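Local coordinates for protein mannosephosphate isomerase, putative (Archaeoglobus fulgidus, PDB 1ZX5) that probably interconverts D-mannose 6-phosphate and D-fructose 6-phosphate as a zinc-dependent type 1 mannose-6-phosphate isomerase of the cupin superfamily, at residues 96-101 with 194-199; 137-142 with 206-211. All blocks are in the same frame, centred on the assembly; numbering follows the deposited sequence.

Interaction 1 (96-101 with 194-199); sequences TQVHVH and YFFNEN. With LFR (beta-L-fructofuranose), chain B; ACY (acetic acid), chain I; ACY (acetic acid), chain H.
The carbonyl oxygen of V98 takes the amide hydrogen of F196 (V98 O to F196 N 2.9 Å), and the CA-H of F195 also approaches it. This bond extends a two-stranded antiparallel sheet whose strand 99-100 belongs to the type I isomerase catalytic region, a family of the cupin clan; V100 and Y194 form the hydrogen-bonded pair, H99 and F195 the non-hydrogen-bonded one. H99 and F195 lie side by side, their rings in an offset stack with planes 26° apart, while H99 CB sits over the centre of the F195 ring. Chi1 of 50° sets H99 CG between the backbone N and carbonyl carbon. At the imidazole edge, H99 ND1 gives an in-plane hydrogen bond to Q97 O at 2.7 Å. An alanine in place of F195 would probably leave that face of the imidazole without its stacking partner and open a gap beside H99 CB. V98 suits its place because a branched methyl can sit over a ring: V98 CG1 stands 3.7 Å from the F196 ring centroid, a CH-pi contact. At the ligand end the Q97 side chain bends at chi2, and Q97 OE1 accepts from both V98 N and fructofuranose O1, the latter at 2.7 Å.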
loop_
_atom_site.group_PDB
_atom_site.type_symbol
_atom_site.label_atom_id
_atom_site.label_comp_id
_atom_site.label_asym_id
_atom_site.label_seq_id
_atom_site.Cartn_x
_atom_site.Cartn_y
_atom_site.Cartn_z
ATOM N N THR A 96 4.155 -1.288 -15.819
ATOM C CA THR A 96 2.909 -0.531 -15.756
ATOM C C THR A 96 3.092 0.753 -16.584
ATOM O O THR A 96 4.222 1.194 -16.796
ATOM C CB THR A 96 2.503 -0.233 -14.286
ATOM O OG1 THR A 96 3.560 0.463 -13.604
ATOM C CG2 THR A 96 2.189 -1.557 -13.513
ATOM N N GLN A 97 1.995 1.322 -17.082
ATOM C CA GLN A 97 2.037 2.629 -17.717
ATOM C C GLN A 97 2.220 3.705 -16.642
ATOM O O GLN A 97 1.825 3.515 -15.478
ATOM C CB GLN A 97 0.774 2.872 -18.566
ATOM C CG GLN A 97 0.646 4.271 -19.239
ATOM C CD GLN A 97 1.764 4.619 -20.245
ATOM O OE1 GLN A 97 2.835 5.107 -19.871
ATOM N NE2 GLN A 97 1.489 4.404 -21.527
ATOM N N VAL A 98 2.848 4.814 -17.028
ATOM C CA VAL A 98 3.008 5.949 -16.132
ATOM C C VAL A 98 1.632 6.501 -15.747
ATOM O O VAL A 98 0.740 6.643 -16.581
ATOM C CB VAL A 98 3.894 7.065 -16.753
ATOM C CG1 VAL A 98 3.976 8.270 -15.825
ATOM C CG2 VAL A 98 5.312 6.529 -17.047
ATOM N N HIS A 99 1.466 6.771 -14.461
ATOM C CA HIS A 99 0.232 7.329 -13.948
ATOM C C HIS A 99 0.554 8.300 -12.815
ATOM O O HIS A 99 1.712 8.437 -12.419
ATOM C CB HIS A 99 -0.743 6.221 -13.514
ATOM C CG HIS A 99 -0.141 5.189 -12.613
ATOM N ND1 HIS A 99 0.781 4.256 -13.050
ATOM C CD2 HIS A 99 -0.361 4.911 -11.304
ATOM C CE1 HIS A 99 1.128 3.473 -12.045
ATOM N NE2 HIS A 99 0.447 3.846 -10.975
ATOM N N VAL A 100 -0.473 8.978 -12.322
ATOM C CA VAL A 100 -0.335 10.045 -11.361
ATOM C C VAL A 100 -1.621 10.104 -10.534
ATOM O O VAL A 100 -2.706 9.810 -11.034
ATOM C CB VAL A 100 -0.029 11.435 -12.076
ATOM C CG1 VAL A 100 -1.125 11.828 -13.070
ATOM C CG2 VAL A 100 0.210 12.563 -11.057
ATOM N N HIS A 101 -1.484 10.475 -9.266
ATOM C CA HIS A 101 -2.611 10.596 -8.351
ATOM C C HIS A 101 -2.919 12.063 -8.062
ATOM O O HIS A 101 -1.998 12.879 -7.967
ATOM C CB HIS A 101 -2.297 9.894 -7.033
ATOM C CG HIS A 101 -1.979 8.440 -7.184
ATOM N ND1 HIS A 101 -2.823 7.555 -7.824
ATOM C CD2 HIS A 101 -0.922 7.710 -6.758
ATOM C CE1 HIS A 101 -2.289 6.347 -7.804
ATOM N NE2 HIS A 101 -1.140 6.413 -7.158
ATOM N N TYR A 194 -4.620 8.432 -12.719
ATOM C CA TYR A 194 -4.783 8.883 -14.086
ATOM C C TYR A 194 -3.569 8.498 -14.893
ATOM O O TYR A 194 -2.442 8.873 -14.562
ATOM C CB TYR A 194 -5.005 10.388 -14.130
ATOM C CG TYR A 194 -6.121 10.852 -13.223
ATOM C CD1 TYR A 194 -7.416 10.296 -13.318
ATOM C CD2 TYR A 194 -5.896 11.851 -12.276
ATOM C CE1 TYR A 194 -8.452 10.731 -12.479
ATOM C CE2 TYR A 194 -6.916 12.294 -11.430
ATOM C CZ TYR A 194 -8.188 11.732 -11.535
ATOM O OH TYR A 194 -9.193 12.203 -10.711
ATOM N N PHE A 195 -3.807 7.743 -15.955
ATOM C CA PHE A 195 -2.724 7.173 -16.749
ATOM C C PHE A 195 -2.360 8.082 -17.908
ATOM O O PHE A 195 -3.182 8.878 -18.361
ATOM C CB PHE A 195 -3.110 5.758 -17.211
ATOM C CG PHE A 195 -3.024 4.726 -16.101
ATOM C CD1 PHE A 195 -1.896 3.903 -15.977
ATOM C CD2 PHE A 195 -4.056 4.595 -15.168
ATOM C CE1 PHE A 195 -1.795 2.958 -14.929
ATOM C CE2 PHE A 195 -3.972 3.649 -14.124
ATOM C CZ PHE A 195 -2.837 2.834 -13.997
ATOM N N PHE A 196 -1.123 7.969 -18.376
ATOM C CA PHE A 196 -0.649 8.740 -19.524
ATOM C C PHE A 196 -1.216 8.201 -20.841
ATOM O O PHE A 196 -0.522 7.538 -21.613
ATOM C CB PHE A 196 0.884 8.744 -19.552
ATOM C CG PHE A 196 1.516 9.777 -18.647
ATOM C CD1 PHE A 196 0.918 10.135 -17.427
ATOM C CD2 PHE A 196 2.725 10.377 -19.006
ATOM C CE1 PHE A 196 1.513 11.082 -16.581
ATOM C CE2 PHE A 196 3.333 11.317 -18.162
ATOM C CZ PHE A 196 2.723 11.674 -16.954
ATOM N N ASN A 197 -2.494 8.472 -21.084
ATOM C CA ASN A 197 -3.159 8.042 -22.308
ATOM C C ASN A 197 -4.237 9.047 -22.652
ATOM O O ASN A 197 -4.557 9.924 -21.838
ATOM C CB ASN A 197 -3.725 6.600 -22.194
ATOM C CG ASN A 197 -4.752 6.428 -21.061
ATOM O OD1 ASN A 197 -5.590 7.290 -20.805
ATOM N ND2 ASN A 197 -4.695 5.290 -20.403
ATOM N N GLU A 198 -4.790 8.935 -23.853
ATOM C CA GLU A 198 -5.803 9.878 -24.322
ATOM C C GLU A 198 -7.013 9.913 -23.377
ATOM O O GLU A 198 -7.559 10.974 -23.083
ATOM C CB GLU A 198 -6.228 9.497 -25.744
ATOM C CG GLU A 198 -7.291 10.384 -26.364
ATOM C CD GLU A 198 -8.712 10.057 -25.904
ATOM O OE1 GLU A 198 -8.988 8.896 -25.488
ATOM O OE2 GLU A 198 -9.560 10.980 -25.969
ATOM N N ASN A 199 -7.435 8.740 -22.914
ATOM C CA ASN A 199 -8.632 8.624 -22.088
ATOM C C ASN A 199 -8.565 9.485 -20.818
ATOM O O ASN A 199 -9.568 10.100 -20.431
ATOM C CB ASN A 199 -8.871 7.143 -21.731
ATOM C CG ASN A 199 -10.191 6.911 -21.006
ATOM O OD1 ASN A 199 -10.222 6.775 -19.775
ATOM N ND2 ASN A 199 -11.276 6.867 -21.749
HETATM C C1 LFR B . 5.033 3.102 -21.410
HETATM C C2 LFR B . 5.108 1.640 -20.933
HETATM C C3 LFR B . 3.737 0.968 -21.057
HETATM C C4 LFR B . 3.870 -0.138 -22.080
HETATM C C5 LFR B . 5.324 -0.118 -22.542
HETATM C C6 LFR B . 6.005 -1.467 -22.307
HETATM O O1 LFR B . 5.279 4.070 -20.380
HETATM O O2 LFR B . 5.588 1.528 -19.573
HETATM O O3 LFR B . 3.314 0.363 -19.839
HETATM O O4 LFR B . 2.976 0.150 -23.158
HETATM O O5 LFR B . 5.995 0.934 -21.824
HETATM O O6 LFR B . 7.184 -1.646 -23.109
HETATM C C ACY I . 3.246 0.414 -9.723
HETATM O O ACY I . 2.850 0.829 -10.845
HETATM O OXT ACY I . 2.564 0.466 -8.686
HETATM C CH3 ACY I . 4.611 -0.192 -9.578
HETATM C C ACY H . -7.016 4.016 -16.895
HETATM O O ACY H . -6.554 4.249 -18.034
HETATM O OXT ACY H . -7.362 4.913 -16.095
HETATM C CH3 ACY H . -7.163 2.587 -16.452
#

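Interaction 2 (137-142 with 206-211); sequences VKIEEL and KVLNTK
V137 and T210 meet through both backbone and side chains: V137 N donates a nearly straight hydrogen bond to T210 O at 3.0 Å, the one such bond joining 137-142 to 206-211. Beside it T210 CB rests 3.5 Å from V137 O, and V137 CG2 packs obliquely against T210 CB. Threonine suits the spot by its small branched shape, with CB against V137 and CG2 against I139. That methyl lies anti to the carbonyl carbon; T210 CG2 and I139 CG1 stand 3.9 Å apart, and the two side chains cross at about a right angle. Next along, L208 and L142 reach toward each other tip to tip, with L142 CD1 3.7 Å from L208 CD2. The same L208 methyl also meets I139 CD1 at 4.1 Å, so that one leucine branch serves both hydrophobic residues of the first helical turn.

Behind this shell each segment has a turn of its own. K138 occupies the N-cap position of helix 139-146, and its carbonyl oxygen accepts from L142 N, which closes the first turn and puts I139 and L142 on the side where L208 lies; L142 points toward the other segment, and I139 reaches L208 with CD1. In the loop after helix 201-207, N209 makes an Asx turn, its OD1 accepting from K211 N at 3.0 Å, and its backbone bonds to G173. W201 of that helix touches both I139 and L142. The contact thus joins the start of helix 139-146 to this loop, near the surface. With one backbone bond and mostly aliphatic carbons meeting, cohesion probably comes largely from dispersion and the hydrophobic effect, while the bond helps to set V137 against T210.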
loop_
_atom_site.group_PDB
_atom_site.type_symbol
_atom_site.label_atom_id
_atom_site.label_comp_id
_atom_site.label_asym_id
_atom_site.label_seq_id
_atom_site.Cartn_x
_atom_site.Cartn_y
_atom_site.Cartn_z
ATOM N N VAL A 137 9.460 19.248 -17.889
ATOM C CA VAL A 137 8.806 18.906 -19.155
ATOM C C VAL A 137 7.663 19.879 -19.421
ATOM O O VAL A 137 7.160 20.524 -18.500
ATOM C CB VAL A 137 8.274 17.420 -19.199
ATOM C CG1 VAL A 137 9.416 16.419 -19.080
ATOM C CG2 VAL A 137 7.207 17.169 -18.136
ATOM N N LYS A 138 7.268 19.991 -20.683
ATOM C CA LYS A 138 6.111 20.791 -21.054
ATOM C C LYS A 138 4.938 19.862 -21.374
ATOM O O LYS A 138 5.094 18.896 -22.117
ATOM C CB LYS A 138 6.433 21.681 -22.259
ATOM C CG LYS A 138 7.597 22.653 -22.050
ATOM C CD LYS A 138 7.720 23.593 -23.247
ATOM C CE LYS A 138 9.131 24.172 -23.393
ATOM N NZ LYS A 138 9.359 25.371 -22.526
ATOM N N ILE A 139 3.773 20.157 -20.804
ATOM C CA ILE A 139 2.553 19.392 -21.082
ATOM C C ILE A 139 2.351 19.135 -22.581
ATOM O O ILE A 139 2.049 18.011 -22.978
ATOM C CB ILE A 139 1.292 20.056 -20.442
ATOM C CG1 ILE A 139 1.029 19.485 -19.047
ATOM C CG2 ILE A 139 0.042 19.843 -21.303
ATOM C CD1 ILE A 139 0.669 17.985 -19.005
ATOM N N GLU A 140 2.540 20.178 -23.392
ATOM C CA GLU A 140 2.348 20.117 -24.843
ATOM C C GLU A 140 3.274 19.106 -25.507
ATOM O O GLU A 140 2.874 18.423 -26.449
ATOM C CB GLU A 140 2.569 21.494 -25.498
ATOM C CG GLU A 140 1.700 22.629 -24.956
ATOM C CD GLU A 140 2.213 23.218 -23.631
ATOM O OE1 GLU A 140 3.425 23.083 -23.319
ATOM O OE2 GLU A 140 1.386 23.823 -22.902
ATOM N N GLU A 141 4.512 19.031 -25.028
ATOM C CA GLU A 141 5.482 18.096 -25.578
ATOM C C GLU A 141 5.192 16.642 -25.170
ATOM O O GLU A 141 5.453 15.723 -25.948
ATOM C CB GLU A 141 6.915 18.538 -25.250
ATOM C CG GLU A 141 7.377 19.707 -26.155
ATOM C CD GLU A 141 8.600 20.472 -25.635
ATOM O OE1 GLU A 141 9.268 19.992 -24.689
ATOM O OE2 GLU A 141 8.889 21.566 -26.189
ATOM N N LEU A 142 4.635 16.445 -23.971
ATOM C CA LEU A 142 4.141 15.131 -23.544
ATOM C C LEU A 142 2.988 14.664 -24.436
ATOM O O LEU A 142 2.926 13.498 -24.811
ATOM C CB LEU A 142 3.686 15.155 -22.081
ATOM C CG LEU A 142 4.704 15.384 -20.966
ATOM C CD1 LEU A 142 3.994 15.423 -19.631
ATOM C CD2 LEU A 142 5.769 14.310 -20.963
ATOM N N LYS A 206 -4.463 18.413 -15.286
ATOM C CA LYS A 206 -4.869 19.135 -14.086
ATOM C C LYS A 206 -4.100 18.800 -12.796
ATOM O O LYS A 206 -4.095 19.599 -11.860
ATOM C CB LYS A 206 -6.368 18.948 -13.885
ATOM C CG LYS A 206 -7.162 19.757 -14.922
ATOM C CD LYS A 206 -8.638 19.494 -14.808
ATOM C CE LYS A 206 -9.437 20.345 -15.791
ATOM N NZ LYS A 206 -10.803 19.742 -15.940
ATOM N N VAL A 207 -3.450 17.637 -12.740
ATOM C CA VAL A 207 -2.833 17.192 -11.482
ATOM C C VAL A 207 -1.329 16.953 -11.588
ATOM O O VAL A 207 -0.647 16.889 -10.575
ATOM C CB VAL A 207 -3.540 15.923 -10.888
ATOM C CG1 VAL A 207 -5.056 16.105 -10.868
ATOM C CG2 VAL A 207 -3.174 14.663 -11.667
ATOM N N LEU A 208 -0.820 16.825 -12.810
ATOM C CA LEU A 208 0.567 16.409 -13.029
ATOM C C LEU A 208 1.599 17.474 -12.635
ATOM O O LEU A 208 1.516 18.635 -13.071
ATOM C CB LEU A 208 0.784 15.971 -14.484
ATOM C CG LEU A 208 2.195 15.495 -14.855
ATOM C CD1 LEU A 208 2.574 14.222 -14.079
ATOM C CD2 LEU A 208 2.326 15.303 -16.367
ATOM N N ASN A 209 2.558 17.064 -11.804
ATOM C CA ASN A 209 3.755 17.864 -11.532
ATOM C C ASN A 209 4.733 17.691 -12.700
ATOM O O ASN A 209 5.320 16.620 -12.882
ATOM C CB ASN A 209 4.385 17.432 -10.198
ATOM C CG ASN A 209 5.546 18.335 -9.748
ATOM O OD1 ASN A 209 6.058 19.163 -10.506
ATOM N ND2 ASN A 209 5.972 18.153 -8.504
ATOM N N THR A 210 4.886 18.743 -13.495
ATOM C CA THR A 210 5.746 18.711 -14.678
ATOM C C THR A 210 7.187 19.151 -14.395
ATOM O O THR A 210 8.018 19.165 -15.310
ATOM C CB THR A 210 5.171 19.577 -15.818
ATOM O OG1 THR A 210 4.878 20.891 -15.321
ATOM C CG2 THR A 210 3.896 18.931 -16.404
ATOM N N LYS A 211 7.481 19.491 -13.135
ATOM C CA LYS A 211 8.831 19.898 -12.734
ATOM C C LYS A 211 9.735 18.710 -12.436
ATOM O O LYS A 211 9.272 17.637 -12.039
ATOM C CB LYS A 211 8.808 20.806 -11.489
ATOM C CG LYS A 211 8.007 22.082 -11.608
ATOM C CD LYS A 211 8.352 22.853 -12.876
ATOM C CE LYS A 211 7.200 23.757 -13.295
ATOM N NZ LYS A 211 7.433 24.351 -14.642
#

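The centres of interactions 1 and 2 lie 12 Å apart, and the two share an apolar boundary. F196 CZ of the first meets L208 CD2 of the second at 3.7 Å, the same methyl that L142 and I139 touch, while V100 CG1 packs on V207 CG2 at 3.8 Å. Helix 201-207, which comes next after strand 194-195 in the chain, bridges them: its W201 also meets the F196 ring edge-to-face. Interaction 1 contacts the fructofuranose itself, whose other polar partners include D150 and K154, whereas the L142 side chain of interaction 2 is about 10 Å from the sugar. Interaction 2 is linked to the sugar's surroundings through F196, whose ring packs on V98, the neighbour of Q97 in the chain.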